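Local coordinates for alpha-1,2-mannosyltransferase (Ktr4), putative (PDB 7BOP), which belongs to a fungal glycolipid 2-alpha-mannosyltransferase family of the GT-A clan and binds guanosine-5'-diphosphate and a manganese ion, at residues T93-F98 against T122-Y127; Y205-F210 against R337-N342; K229-L234 against N272-C277; M255-D260 against V319-L324. All blocks are in the same frame, centred on the assembly; numbering follows the deposited sequence.

Contact 1: T93-F98 against T122-Y127; sequences TWNSKF and TKAKCY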
# COMPACT_ATOMS: atom_id res chain seq x y z
N THR A 93 -11.53 3.23 -15.56
CA THR A 93 -12.06 4.06 -14.49
C THR A 93 -11.36 5.40 -14.34
O THR A 93 -11.97 6.34 -13.83
CB THR A 93 -12.04 3.34 -13.13
OG1 THR A 93 -10.70 2.98 -12.78
CG2 THR A 93 -12.95 2.12 -13.16
N TRP A 94 -10.10 5.49 -14.75
CA TRP A 94 -9.28 6.67 -14.45
C TRP A 94 -8.27 7.06 -15.54
O TRP A 94 -8.35 8.15 -16.10
CB TRP A 94 -8.56 6.49 -13.11
CG TRP A 94 -7.87 7.74 -12.66
CD1 TRP A 94 -8.46 8.86 -12.21
CD2 TRP A 94 -6.47 7.99 -12.69
NE1 TRP A 94 -7.51 9.82 -11.92
CE2 TRP A 94 -6.28 9.31 -12.21
CE3 TRP A 94 -5.35 7.24 -13.05
CZ2 TRP A 94 -5.01 9.88 -12.09
CZ3 TRP A 94 -4.09 7.81 -12.93
CH2 TRP A 94 -3.94 9.13 -12.46
N ASN A 95 -7.30 6.19 -15.83
CA ASN A 95 -6.14 6.63 -16.60
C ASN A 95 -6.38 6.88 -18.11
O ASN A 95 -5.55 7.55 -18.75
CB ASN A 95 -4.94 5.71 -16.42
CG ASN A 95 -3.62 6.41 -16.69
OD1 ASN A 95 -3.39 7.52 -16.21
ND2 ASN A 95 -2.74 5.77 -17.43
N SER A 96 -7.49 6.39 -18.68
CA SER A 96 -7.80 6.72 -20.08
C SER A 96 -8.05 8.22 -20.25
O SER A 96 -7.88 8.74 -21.34
CB SER A 96 -8.98 5.92 -20.61
OG SER A 96 -10.14 6.25 -19.90
N LYS A 97 -8.44 8.90 -19.17
CA LYS A 97 -8.67 10.34 -19.19
C LYS A 97 -7.43 11.16 -18.85
O LYS A 97 -7.24 12.26 -19.37
CB LYS A 97 -9.80 10.70 -18.22
CG LYS A 97 -11.11 9.98 -18.50
CD LYS A 97 -12.08 10.11 -17.33
CE LYS A 97 -11.64 9.28 -16.12
NZ LYS A 97 -12.81 8.78 -15.35
N PHE A 98 -6.59 10.65 -17.96
CA PHE A 98 -5.45 11.42 -17.46
C PHE A 98 -4.11 11.02 -18.08
O PHE A 98 -3.20 11.85 -18.17
CB PHE A 98 -5.44 11.36 -15.92
CG PHE A 98 -6.64 12.01 -15.31
CD1 PHE A 98 -6.74 13.39 -15.29
CD2 PHE A 98 -7.69 11.25 -14.81
CE1 PHE A 98 -7.85 14.02 -14.76
CE2 PHE A 98 -8.81 11.87 -14.28
CZ PHE A 98 -8.89 13.25 -14.25
N THR A 122 -2.99 0.80 -22.98
CA THR A 122 -2.94 2.19 -22.53
C THR A 122 -2.44 3.08 -23.66
O THR A 122 -1.65 2.64 -24.50
CB THR A 122 -2.04 2.35 -21.28
OG1 THR A 122 -2.04 3.71 -20.84
CG2 THR A 122 -0.61 1.93 -21.55
N LYS A 123 -2.91 4.32 -23.67
CA LYS A 123 -2.39 5.34 -24.59
C LYS A 123 -1.17 6.02 -24.01
O LYS A 123 -0.46 6.72 -24.74
CB LYS A 123 -3.45 6.40 -24.89
CG LYS A 123 -4.76 5.85 -25.43
CD LYS A 123 -5.73 6.95 -25.85
CE LYS A 123 -6.08 7.96 -24.74
NZ LYS A 123 -6.64 7.35 -23.50
N ALA A 124 -0.92 5.86 -22.70
CA ALA A 124 0.23 6.49 -22.07
C ALA A 124 1.51 5.72 -22.37
O ALA A 124 1.46 4.57 -22.81
CB ALA A 124 0.03 6.59 -20.56
N LYS A 125 2.64 6.36 -22.10
CA LYS A 125 3.94 5.70 -22.23
C LYS A 125 4.10 4.63 -21.15
O LYS A 125 3.74 4.86 -19.99
CB LYS A 125 5.10 6.70 -22.09
CG LYS A 125 5.18 7.77 -23.18
CD LYS A 125 4.40 9.04 -22.82
CE LYS A 125 4.98 10.29 -23.47
NZ LYS A 125 4.86 10.27 -24.95
N CYS A 126 4.62 3.47 -21.54
CA CYS A 126 5.00 2.40 -20.64
C CYS A 126 6.51 2.28 -20.58
O CYS A 126 7.16 2.36 -21.62
CB CYS A 126 4.44 1.07 -21.13
SG CYS A 126 2.66 0.91 -20.95
N TYR A 127 7.04 2.06 -19.39
CA TYR A 127 8.46 1.84 -19.17
C TYR A 127 8.67 0.51 -18.46
O TYR A 127 7.82 0.06 -17.66
CB TYR A 127 9.07 2.98 -18.36
CG TYR A 127 8.87 4.32 -19.01
CD1 TYR A 127 9.82 4.84 -19.91
CD2 TYR A 127 7.73 5.07 -18.76
CE1 TYR A 127 9.63 6.07 -20.52
CE2 TYR A 127 7.53 6.31 -19.36
CZ TYR A 127 8.48 6.80 -20.24
OH TYR A 127 8.26 8.02 -20.83

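Contact 2: Y205-F210 against R337-N342; sequences YDVFRF and RDIGYN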
# COMPACT_ATOMS: atom_id res chain seq x y z
N TYR A 205 -11.22 13.08 -11.28
CA TYR A 205 -10.22 14.10 -10.96
C TYR A 205 -8.84 13.46 -10.94
O TYR A 205 -8.69 12.24 -10.76
CB TYR A 205 -10.55 14.81 -9.64
CG TYR A 205 -10.55 13.90 -8.43
CD1 TYR A 205 -11.68 13.14 -8.09
CD2 TYR A 205 -9.42 13.77 -7.63
CE1 TYR A 205 -11.69 12.29 -6.98
CE2 TYR A 205 -9.41 12.92 -6.52
CZ TYR A 205 -10.55 12.17 -6.20
OH TYR A 205 -10.53 11.33 -5.10
N ASP A 206 -7.83 14.30 -11.11
CA ASP A 206 -6.44 13.87 -11.11
C ASP A 206 -6.01 13.62 -9.65
O ASP A 206 -5.76 14.56 -8.90
CB ASP A 206 -5.58 14.95 -11.77
CG ASP A 206 -4.12 14.55 -11.89
OD1 ASP A 206 -3.67 13.67 -11.13
OD2 ASP A 206 -3.41 15.15 -12.75
N VAL A 207 -5.91 12.34 -9.28
CA VAL A 207 -5.62 11.98 -7.88
C VAL A 207 -4.23 12.42 -7.47
O VAL A 207 -4.01 12.74 -6.30
CB VAL A 207 -5.80 10.47 -7.59
CG1 VAL A 207 -7.21 10.01 -7.92
CG2 VAL A 207 -4.76 9.62 -8.31
N PHE A 208 -3.30 12.46 -8.41
CA PHE A 208 -1.94 12.88 -8.11
C PHE A 208 -1.87 14.36 -7.75
O PHE A 208 -1.24 14.73 -6.76
CB PHE A 208 -0.98 12.57 -9.26
CG PHE A 208 -0.70 11.11 -9.45
CD1 PHE A 208 -0.18 10.34 -8.41
CD2 PHE A 208 -0.88 10.51 -10.69
CE1 PHE A 208 0.12 9.00 -8.60
CE2 PHE A 208 -0.58 9.16 -10.89
CZ PHE A 208 -0.07 8.41 -9.84
N ARG A 209 -2.55 15.20 -8.53
CA ARG A 209 -2.58 16.63 -8.23
C ARG A 209 -3.51 16.95 -7.06
O ARG A 209 -3.29 17.94 -6.38
CB ARG A 209 -2.94 17.42 -9.48
CG ARG A 209 -1.88 17.25 -10.56
CD ARG A 209 -2.07 18.23 -11.70
NE ARG A 209 -1.78 19.61 -11.31
CZ ARG A 209 -1.86 20.67 -12.12
NH1 ARG A 209 -2.22 20.53 -13.40
NH2 ARG A 209 -1.57 21.88 -11.65
N PHE A 210 -4.50 16.10 -6.82
CA PHE A 210 -5.25 16.17 -5.55
C PHE A 210 -4.27 16.06 -4.38
O PHE A 210 -4.30 16.90 -3.48
CB PHE A 210 -6.34 15.08 -5.50
CG PHE A 210 -6.88 14.84 -4.12
CD1 PHE A 210 -7.83 15.69 -3.57
CD2 PHE A 210 -6.41 13.77 -3.36
CE1 PHE A 210 -8.32 15.47 -2.28
CE2 PHE A 210 -6.90 13.54 -2.08
CZ PHE A 210 -7.85 14.39 -1.54
N ARG A 337 -11.72 6.81 -0.06
CA ARG A 337 -12.98 6.09 0.06
C ARG A 337 -13.71 5.97 -1.28
O ARG A 337 -14.41 5.00 -1.51
CB ARG A 337 -13.90 6.74 1.09
CG ARG A 337 -14.40 8.14 0.75
CD ARG A 337 -14.47 9.01 2.00
NE ARG A 337 -15.68 8.78 2.74
CZ ARG A 337 -15.89 9.07 4.03
NH1 ARG A 337 -14.97 9.60 4.84
NH2 ARG A 337 -17.09 8.80 4.50
N ASP A 338 -13.50 6.95 -2.16
CA ASP A 338 -14.13 7.00 -3.48
C ASP A 338 -13.49 6.14 -4.56
O ASP A 338 -14.04 6.04 -5.66
CB ASP A 338 -14.25 8.45 -3.97
CG ASP A 338 -12.91 9.19 -4.02
OD1 ASP A 338 -12.06 8.96 -3.13
OD2 ASP A 338 -12.73 10.03 -4.92
N ILE A 339 -12.34 5.52 -4.28
CA ILE A 339 -11.72 4.57 -5.21
C ILE A 339 -12.18 3.16 -4.83
O ILE A 339 -11.68 2.57 -3.87
CB ILE A 339 -10.19 4.66 -5.23
CG1 ILE A 339 -9.76 6.08 -5.63
CG2 ILE A 339 -9.61 3.63 -6.20
CD1 ILE A 339 -8.27 6.32 -5.61
N GLY A 340 -13.14 2.65 -5.59
CA GLY A 340 -13.63 1.30 -5.43
C GLY A 340 -12.53 0.32 -5.77
O GLY A 340 -11.93 0.41 -6.85
N TYR A 341 -12.26 -0.62 -4.86
CA TYR A 341 -11.07 -1.45 -4.96
C TYR A 341 -11.27 -2.84 -4.38
O TYR A 341 -11.99 -3.00 -3.40
CB TYR A 341 -9.90 -0.75 -4.24
CG TYR A 341 -8.58 -1.49 -4.32
CD1 TYR A 341 -7.80 -1.45 -5.48
CD2 TYR A 341 -8.12 -2.25 -3.25
CE1 TYR A 341 -6.60 -2.12 -5.55
CE2 TYR A 341 -6.92 -2.93 -3.33
CZ TYR A 341 -6.16 -2.86 -4.48
OH TYR A 341 -4.97 -3.54 -4.54
N ASN A 342 -10.62 -3.83 -5.00
CA ASN A 342 -10.59 -5.21 -4.50
C ASN A 342 -9.26 -5.86 -4.83
O ASN A 342 -8.84 -5.85 -5.99
CB ASN A 342 -11.76 -6.02 -5.08
CG ASN A 342 -11.58 -7.54 -4.96
OD1 ASN A 342 -11.58 -8.24 -5.97
ND2 ASN A 342 -11.44 -8.06 -3.74
O HOH W 1 -10.68 11.05 -2.31

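Contact 3: K229-L234 against N272-C277; sequences KTVPTL and NGYSTC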
# COMPACT_ATOMS: atom_id res chain seq x y z
N LYS A 229 2.59 -13.38 13.84
CA LYS A 229 3.74 -14.27 13.63
C LYS A 229 4.73 -13.77 12.57
O LYS A 229 5.88 -14.20 12.57
CB LYS A 229 3.28 -15.67 13.20
CG LYS A 229 2.51 -16.40 14.29
CD LYS A 229 2.19 -17.84 13.90
CE LYS A 229 1.38 -17.95 12.61
NZ LYS A 229 0.10 -17.18 12.63
N THR A 230 4.29 -12.90 11.66
CA THR A 230 5.18 -12.32 10.65
C THR A 230 6.00 -11.14 11.17
O THR A 230 6.98 -10.76 10.51
CB THR A 230 4.42 -11.87 9.38
OG1 THR A 230 3.52 -10.81 9.70
CG2 THR A 230 3.63 -13.04 8.79
N VAL A 231 5.62 -10.57 12.32
CA VAL A 231 6.20 -9.31 12.82
C VAL A 231 6.54 -9.27 14.33
O VAL A 231 6.49 -8.20 14.91
CB VAL A 231 5.28 -8.10 12.46
CG1 VAL A 231 5.23 -7.88 10.96
CG2 VAL A 231 3.87 -8.28 13.02
N PRO A 232 6.92 -10.41 14.95
CA PRO A 232 7.02 -10.34 16.42
C PRO A 232 8.02 -9.33 17.01
O PRO A 232 7.72 -8.75 18.04
CB PRO A 232 7.36 -11.79 16.82
CG PRO A 232 7.95 -12.39 15.60
CD PRO A 232 7.20 -11.77 14.46
N THR A 233 9.17 -9.09 16.37
CA THR A 233 10.12 -8.08 16.88
C THR A 233 10.09 -6.73 16.15
O THR A 233 10.93 -5.87 16.43
CB THR A 233 11.58 -8.61 16.92
OG1 THR A 233 12.05 -8.90 15.60
CG2 THR A 233 11.70 -9.85 17.80
N LEU A 234 9.13 -6.54 15.26
CA LEU A 234 9.05 -5.28 14.49
C LEU A 234 8.85 -4.09 15.41
O LEU A 234 9.59 -3.11 15.33
CB LEU A 234 7.94 -5.34 13.43
CG LEU A 234 7.74 -4.10 12.56
CD1 LEU A 234 9.06 -3.66 11.92
CD2 LEU A 234 6.70 -4.41 11.49
N ASN A 272 3.83 -7.86 20.41
CA ASN A 272 4.65 -7.17 21.41
C ASN A 272 4.48 -5.66 21.43
O ASN A 272 5.46 -4.90 21.43
CB ASN A 272 6.11 -7.58 21.24
CG ASN A 272 6.31 -9.06 21.43
OD1 ASN A 272 6.00 -9.58 22.49
ND2 ASN A 272 6.77 -9.75 20.39
N GLY A 273 3.22 -5.22 21.44
CA GLY A 273 2.86 -3.81 21.57
C GLY A 273 2.30 -3.13 20.33
O GLY A 273 1.75 -2.05 20.44
N TYR A 274 2.47 -3.74 19.16
CA TYR A 274 1.92 -3.22 17.89
C TYR A 274 0.58 -3.90 17.59
O TYR A 274 0.47 -5.11 17.69
CB TYR A 274 2.95 -3.43 16.78
CG TYR A 274 2.52 -3.22 15.35
CD1 TYR A 274 1.80 -2.08 14.98
CD2 TYR A 274 2.89 -4.12 14.34
CE1 TYR A 274 1.42 -1.87 13.66
CE2 TYR A 274 2.53 -3.90 13.02
CZ TYR A 274 1.79 -2.79 12.68
OH TYR A 274 1.39 -2.56 11.38
N SER A 275 -0.43 -3.11 17.24
CA SER A 275 -1.78 -3.62 16.94
C SER A 275 -1.80 -4.58 15.75
O SER A 275 -2.73 -5.38 15.61
CB SER A 275 -2.72 -2.46 16.62
OG SER A 275 -2.36 -1.84 15.40
N THR A 276 -0.77 -4.47 14.89
CA THR A 276 -0.62 -5.16 13.60
C THR A 276 -1.41 -4.50 12.48
O THR A 276 -1.31 -4.93 11.32
CB THR A 276 -0.94 -6.67 13.62
OG1 THR A 276 -2.36 -6.87 13.60
CG2 THR A 276 -0.29 -7.37 14.81
N CYS A 277 -2.16 -3.44 12.79
CA CYS A 277 -2.97 -2.77 11.79
C CYS A 277 -2.09 -2.01 10.80
O CYS A 277 -1.05 -1.44 11.16
CB CYS A 277 -3.98 -1.84 12.43
SG CYS A 277 -5.21 -2.76 13.37

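Contact 4: M255-D260 against V319-L324; sequences MGWLTD and VHSIGL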
# COMPACT_ATOMS: atom_id res chain seq x y z
N MET A 255 0.22 7.12 17.19
CA MET A 255 0.61 6.19 18.27
C MET A 255 -0.58 5.40 18.82
O MET A 255 -0.45 4.21 19.07
CB MET A 255 1.31 6.95 19.42
CG MET A 255 2.05 6.06 20.42
SD MET A 255 3.44 5.16 19.70
CE MET A 255 4.58 6.52 19.35
N GLY A 256 -1.73 6.06 18.99
CA GLY A 256 -2.95 5.42 19.48
C GLY A 256 -3.41 4.26 18.60
O GLY A 256 -3.80 3.22 19.10
N TRP A 257 -3.37 4.45 17.29
CA TRP A 257 -3.70 3.38 16.35
C TRP A 257 -2.65 2.29 16.34
O TRP A 257 -2.98 1.09 16.37
CB TRP A 257 -3.88 3.96 14.95
CG TRP A 257 -4.11 2.96 13.87
CD1 TRP A 257 -5.14 2.06 13.78
CD2 TRP A 257 -3.34 2.80 12.68
NE1 TRP A 257 -5.03 1.33 12.61
CE2 TRP A 257 -3.93 1.76 11.93
CE3 TRP A 257 -2.19 3.44 12.18
CZ2 TRP A 257 -3.41 1.35 10.70
CZ3 TRP A 257 -1.68 3.02 10.96
CH2 TRP A 257 -2.29 1.99 10.24
N LEU A 258 -1.38 2.69 16.28
CA LEU A 258 -0.27 1.72 16.24
C LEU A 258 -0.21 0.81 17.48
O LEU A 258 0.18 -0.33 17.38
CB LEU A 258 1.07 2.45 16.08
CG LEU A 258 1.29 3.22 14.77
CD1 LEU A 258 2.61 3.96 14.82
CD2 LEU A 258 1.22 2.30 13.57
N THR A 259 -0.61 1.33 18.64
CA THR A 259 -0.51 0.58 19.89
C THR A 259 -1.87 0.13 20.43
O THR A 259 -1.95 -0.36 21.55
CB THR A 259 0.23 1.39 20.97
OG1 THR A 259 -0.46 2.62 21.23
CG2 THR A 259 1.66 1.69 20.53
N ASP A 260 -2.92 0.25 19.63
CA ASP A 260 -4.26 -0.08 20.10
C ASP A 260 -4.34 -1.56 20.48
O ASP A 260 -3.75 -2.40 19.80
CB ASP A 260 -5.30 0.19 19.02
CG ASP A 260 -6.73 0.01 19.51
OD1 ASP A 260 -7.05 0.47 20.62
OD2 ASP A 260 -7.54 -0.60 18.80
N VAL A 319 5.44 -1.99 7.79
CA VAL A 319 6.61 -1.10 7.81
C VAL A 319 6.27 0.32 7.30
O VAL A 319 6.61 1.31 7.95
CB VAL A 319 7.81 -1.72 7.06
CG1 VAL A 319 8.95 -0.71 6.90
CG2 VAL A 319 8.31 -2.96 7.81
N HIS A 320 5.59 0.41 6.16
CA HIS A 320 5.05 1.71 5.70
C HIS A 320 4.12 2.35 6.72
O HIS A 320 4.23 3.55 7.01
CB HIS A 320 4.30 1.55 4.38
CG HIS A 320 5.20 1.34 3.20
ND1 HIS A 320 4.72 1.27 1.91
CD2 HIS A 320 6.54 1.19 3.12
CE1 HIS A 320 5.73 1.08 1.09
NE2 HIS A 320 6.85 1.02 1.79
N SER A 321 3.21 1.54 7.27
CA SER A 321 2.20 2.04 8.20
C SER A 321 2.81 2.59 9.47
O SER A 321 2.40 3.66 9.95
CB SER A 321 1.19 0.95 8.53
OG SER A 321 0.57 0.47 7.35
N ILE A 322 3.78 1.87 10.03
CA ILE A 322 4.49 2.34 11.22
C ILE A 322 5.30 3.61 10.88
O ILE A 322 5.27 4.58 11.63
CB ILE A 322 5.40 1.25 11.80
CG1 ILE A 322 4.55 0.14 12.46
CG2 ILE A 322 6.35 1.82 12.83
CD1 ILE A 322 5.29 -1.15 12.68
N GLY A 323 6.01 3.59 9.75
CA GLY A 323 6.78 4.76 9.33
C GLY A 323 5.93 6.01 9.18
O GLY A 323 6.30 7.08 9.67
N LEU A 324 4.78 5.87 8.51
CA LEU A 324 3.81 6.96 8.38
C LEU A 324 3.28 7.39 9.74
O LEU A 324 3.21 8.59 10.03
CB LEU A 324 2.63 6.54 7.49
CG LEU A 324 2.96 6.34 6.00
CD1 LEU A 324 1.91 5.48 5.32
CD2 LEU A 324 3.10 7.69 5.30

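Contact 1: T93-F98 against T122-Y127
Lys123 reaches across to the last turn of helix 80-98, where its NZ hydrogen-bonds Ser96 O at 2.9 Å. The helix belongs to a beta-alpha-beta crossover, linking the parallel strands 69-74 and 102-106 of the central GT-A sheet, and Thr122-Tyr127 leads into the next parallel strand, 126-130. The ammonium lies in the carbonyl plane of Ser96, on a lone pair, with a C=O...N angle of 122°. It gets there because the lysine chain bends at its last two torsions, which turns NZ to the carbonyl. NZ also bonds Asn99 OD1, just beyond the helix. A positive charge at a carbonyl of the final turn probably suits the negative end of the helix dipole.

Behind this bond the second patch is looser. Asn95 ND2 faces Thr122 OG1 at 4.0 Å, too far for a direct bond, and comes within 4.3 Å of Ala124 CB. What joins the amide and the hydroxyl is Glu91, one turn back on the helix, whose OE2 is hydrogen-bonded to both. The other end of the amide is fixed as well, since Asn95 OD1 pairs with Tyr100 N. Trp102 of strand 102-106 touches the side chains of both Asn95 and Thr122. Thr122 is itself set by an ST turn: its OG1 accepts from Ala124 N at 3.1 Å, with an N-H...O angle of 155°.

Contact 2: Y205-F210 against R337-N342
Tyr205 and Asp338 come from opposite directions and meet through a short hydrogen bond, Tyr205 OH donating to Asp338 OD2 at 2.6 Å. The phenol ring and the carboxylate lie almost in one plane, 4° apart, so OD2 sits at the ring edge, 3.2 Å from Tyr205 CE1, and accepts on its syn lone pair. A water completes the grip by donating to both groups, 2.8 Å from Tyr205 OH and 2.6 Å from Asp338 OD1. Together the direct bond and the water hold the carboxylate in the plane of the phenol, at its edge, and two donors on its two oxygens would probably favour the charged form of the aspartate.

The apolar half is much looser. Val207 CG1 only grazes Ile339 CD1, at 4.5 Å, although the isoleucine stretches its CD1 toward the valine with an extended chi2 of 176°. Val207 is the first residue of helix 207-213, and Asp206 before it is the N-cap: its OD1 accepts from Arg209 N, and more weakly from Phe208 N.

This helix start packs with Val207 against Trp94 of helix 80-98 and Trp191 of strand 189-192. On the far side, the loop at Asp338 is tied by Asn348, whose ND2 bonds Arg337 O and Ile339 O, and runs into strand 341-343, the middle strand of a small antiparallel sheet that carries the manganese ligand His343.

Contact 3: K229-L234 against N272-C277
One hydrogen bond carries the polar side: Asn272 ND2 donates to Pro232 O at 2.7 Å, with a nearly straight N-H...O angle of 167°. The acceptor lies within the amide plane of Asn272, but the nitrogen arrives from above the carbonyl plane, 36° out of it. Pro232 CB lies alongside the same nitrogen at 4.2 Å, while the proline ring itself packs on Glu312.

Asn272 is held in position by the backbone. With positive phi it is the C-prime residue of a Schellman motif ending helix 265-270, and Gly273 follows, also at positive phi. The chain thereby turns out of the helix toward strand 278-279. Pro232 lies just before helix 234-244, whose N-cap position is Thr233.

Apolar contacts meet the Tyr274 ring along its CD2-CE2 edge. Val231 CG2 comes to the ring edge at CD2, 4.5 Å away, and Leu234 CD2 approaches CE2 obliquely at a similar distance. Separately, Pro318 and Ile322 of helix 316-327 touch both Leu234 and Tyr274.

Bonds within Asn272-Cys277 fix the tyrosine in its turn. Tyr274 OH donates to Cys277 O at 2.7 Å, and Thr276 N lies 3.4 Å above the ring centre. Ser275 OG accepts from Cys277 N in an ST turn, next to the disulfide that Cys277 forms with Cys375.

Contact 4: M255-D260 against V319-L324
Leu258 lays its CD2 methyl on the backbone of helix 316-327, 4.0 Å from both Ser321 O and Ile322 CA. The same methyl reaches Ile322 CG1 at 4.1 Å, so one leucine branch covers both the start of the isoleucine side chain and the helix surface beneath it. Trp257 makes the second touch with the far corner of its indole: CH2 meets Ser321 CB at 4.0 Å, obliquely to the ring. Its CG stands anti to the backbone N (chi1 175°), which carries the indole out toward the serine.

No hydrogen bond crosses here; this is a buried helix-to-helix contact, the short helix 255-258 against helix 316-327, both within the GT-A fold. The serine hydroxyl is engaged within its own surroundings, bonded to Ala317 O one turn earlier and to Phe279 N, while its CB is the atom nearest the tryptophan. Ile322 also touches Thr238 of helix 234-244 and Tyr299 of helix 294-306. The indole is further held by an edge-to-face stack with Tyr379 and by the disulfide of Cys277 and Cys375, both of which it touches.

Just past the short helix, the backbone N and OG1 of Thr259 approach Met255 O from opposite faces of its carbonyl plane, at 2.9 Å and 2.7 Å.

The four contacts form two pairs set apart in space, although along the chain contacts 3 and 4 fall between the two segments of contact 2. Contacts 1 and 2, with centres 15 Å apart, meet through Trp94 NE1 and Tyr205 O at 2.9 Å, probably a hydrogen bond. Contacts 3 and 4 lie closer, 10 Å between centres, and their segments alternate; Ser275 N and Leu258 O, 2.8 Å apart, probably bond. Centres of contacts 1 and 3 are 38 Å apart. Guanosine-5'-diphosphate lies about 12 Å from the Val231 side chain and 13 Å from that of Ser321, while the strand entered by 337-342 continues to His343, beside manganese and guanosine-5'-diphosphate.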